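Local coordinates for protein fumarate lyase (Mesorhizobium sp., PDB 3C8T) that belongs to the fumarate lyase superfamily, whose members are mainly helical enzymes, and is built here as an assembly of four chains, at residues S25-C30 with P64-L69. Numbering follows the deposited sequence.
Sequences SFISRC and PEMERL
I27 of helix 23-43 makes a small apolar contact far from the centre of the chain, packing against P64, just before helix 66-76, and against M66 and L69 in its first turn. Branching at CB lets one residue meet three partners. With CG1 anti to the carbonyl carbon (chi1 -64°), CG2 lies anti to the backbone N and passes alongside the proline ring, I27 CG2 lying 3.9 Å from P64 CG, while CG1 and CD1 run on to meet L69 tip to tip, with I27 CG1 3.9 Å from L69 CD1. The flexible chain of M66, bent at chi2 and chi3, curls back until M66 CE is 4.0 Å from I27 CG1. No hydrogen bond crosses the contact. P64 suits the non-helical turn before the helix, having a fixed phi and no N-H to satisfy, and its rigid ring offers I27 a compact apolar surface; E65 follows as N-cap residue. The side chain of E65 turns to R68, three residues on, in a salt bridge of 2.8 Å between E65 OE1 and R68 NH1. Around this contact, C30 and L69 both touch helix 80-91, whereas F26 packs on helix 104-140 and meets Y8 of a second subunit edge-to-face.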
loop_
_atom_site.group_PDB
_atom_site.type_symbol
_atom_site.label_atom_id
_atom_site.label_comp_id
_atom_site.label_asym_id
_atom_site.label_seq_id
_atom_site.Cartn_x
_atom_site.Cartn_y
_atom_site.Cartn_z
ATOM N N SER A 25 -15.668 -26.465 -3.538
ATOM C CA SER A 25 -16.162 -26.086 -2.240
ATOM C C SER A 25 -17.112 -24.863 -2.315
ATOM O O SER A 25 -18.165 -24.877 -1.718
ATOM C CB SER A 25 -14.997 -25.877 -1.264
ATOM O OG SER A 25 -15.522 -25.678 0.023
ATOM N N PHE A 26 -16.763 -23.841 -3.080
ATOM C CA PHE A 26 -17.620 -22.644 -3.230
ATOM C C PHE A 26 -18.998 -23.030 -3.741
ATOM O O PHE A 26 -20.006 -22.750 -3.107
ATOM C CB PHE A 26 -16.972 -21.607 -4.165
ATOM C CG PHE A 26 -17.777 -20.332 -4.324
ATOM C CD1 PHE A 26 -17.946 -19.458 -3.245
ATOM C CD2 PHE A 26 -18.331 -19.986 -5.558
ATOM C CE1 PHE A 26 -18.676 -18.273 -3.378
ATOM C CE2 PHE A 26 -19.062 -18.795 -5.698
ATOM C CZ PHE A 26 -19.249 -17.944 -4.598
ATOM N N ILE A 27 -19.020 -23.697 -4.888
ATOM C CA ILE A 27 -20.224 -24.264 -5.486
ATOM C C ILE A 27 -21.031 -25.084 -4.506
ATOM O O ILE A 27 -22.231 -24.868 -4.393
ATOM C CB ILE A 27 -19.915 -25.100 -6.787
ATOM C CG1 ILE A 27 -19.348 -24.175 -7.879
ATOM C CG2 ILE A 27 -21.173 -25.916 -7.254
ATOM C CD1 ILE A 27 -20.162 -22.859 -8.102
ATOM N N SER A 28 -20.413 -26.010 -3.778
ATOM C CA SER A 28 -21.224 -26.791 -2.806
ATOM C C SER A 28 -21.901 -25.920 -1.694
ATOM O O SER A 28 -23.043 -26.213 -1.276
ATOM C CB SER A 28 -20.446 -27.974 -2.236
ATOM O OG SER A 28 -19.537 -27.517 -1.276
ATOM N N ARG A 29 -21.235 -24.845 -1.262
ATOM C CA ARG A 29 -21.852 -23.863 -0.339
ATOM C C ARG A 29 -22.966 -23.069 -1.015
ATOM O O ARG A 29 -23.925 -22.699 -0.359
ATOM C CB ARG A 29 -20.840 -22.859 0.244
ATOM C CG ARG A 29 -19.522 -23.402 0.846
ATOM C CD ARG A 29 -19.600 -24.759 1.538
ATOM N NE ARG A 29 -20.363 -24.761 2.788
ATOM C CZ ARG A 29 -19.823 -24.813 4.010
ATOM N NH1 ARG A 29 -20.600 -24.814 5.089
ATOM N NH2 ARG A 29 -18.510 -24.831 4.158
ATOM N N CYS A 30 -22.811 -22.806 -2.317
ATOM C CA CYS A 30 -23.847 -22.184 -3.150
ATOM C C CYS A 30 -25.123 -23.007 -3.220
ATOM O O CYS A 30 -26.230 -22.475 -3.021
ATOM C CB CYS A 30 -23.331 -21.860 -4.555
ATOM S SG CYS A 30 -22.199 -20.385 -4.668
ATOM N N PRO A 64 -22.503 -31.219 -9.408
ATOM C CA PRO A 64 -22.362 -30.223 -10.473
ATOM C C PRO A 64 -21.438 -30.703 -11.578
ATOM O O PRO A 64 -20.537 -31.503 -11.333
ATOM C CB PRO A 64 -21.728 -29.032 -9.765
ATOM C CG PRO A 64 -21.069 -29.627 -8.543
ATOM C CD PRO A 64 -21.996 -30.720 -8.121
ATOM N N GLU A 65 -21.688 -30.205 -12.784
ATOM C CA GLU A 65 -20.830 -30.432 -13.915
ATOM C C GLU A 65 -19.875 -29.242 -14.016
ATOM O O GLU A 65 -20.196 -28.225 -14.644
ATOM C CB GLU A 65 -21.715 -30.539 -15.152
ATOM C CG GLU A 65 -21.313 -31.621 -16.096
ATOM C CD GLU A 65 -22.494 -32.137 -16.891
ATOM O OE1 GLU A 65 -23.534 -32.482 -16.270
ATOM O OE2 GLU A 65 -22.384 -32.170 -18.145
ATOM N N MET A 66 -18.708 -29.363 -13.376
ATOM C CA MET A 66 -17.787 -28.218 -13.146
ATOM C C MET A 66 -17.207 -27.525 -14.387
ATOM O O MET A 66 -17.088 -26.298 -14.407
ATOM C CB MET A 66 -16.663 -28.571 -12.155
ATOM C CG MET A 66 -17.148 -28.853 -10.714
ATOM S SD MET A 66 -17.935 -27.490 -9.788
ATOM C CE MET A 66 -16.626 -26.242 -9.923
ATOM N N GLU A 67 -16.848 -28.296 -15.406
ATOM C CA GLU A 67 -16.353 -27.713 -16.660
ATOM C C GLU A 67 -17.430 -26.905 -17.401
ATOM O O GLU A 67 -17.154 -25.815 -17.897
ATOM C CB GLU A 67 -15.727 -28.814 -17.570
ATOM N N ARG A 68 -18.660 -27.432 -17.438
ATOM C CA ARG A 68 -19.843 -26.738 -17.991
ATOM C C ARG A 68 -20.078 -25.425 -17.227
ATOM O O ARG A 68 -20.294 -24.374 -17.836
ATOM C CB ARG A 68 -21.073 -27.642 -17.893
ATOM C CG ARG A 68 -22.020 -27.637 -19.100
ATOM C CD ARG A 68 -23.044 -28.798 -19.005
ATOM N NE ARG A 68 -24.370 -28.357 -18.561
ATOM C CZ ARG A 68 -25.180 -29.065 -17.766
ATOM N NH1 ARG A 68 -24.801 -30.252 -17.287
ATOM N NH2 ARG A 68 -26.372 -28.585 -17.421
ATOM N N LEU A 69 -19.999 -25.498 -15.889
ATOM C CA LEU A 69 -20.108 -24.325 -15.016
ATOM C C LEU A 69 -19.077 -23.256 -15.344
ATOM O O LEU A 69 -19.423 -22.076 -15.501
ATOM C CB LEU A 69 -20.001 -24.717 -13.539
ATOM C CG LEU A 69 -21.302 -24.910 -12.750
ATOM C CD1 LEU A 69 -21.048 -25.080 -11.254
ATOM C CD2 LEU A 69 -22.241 -23.733 -12.993
#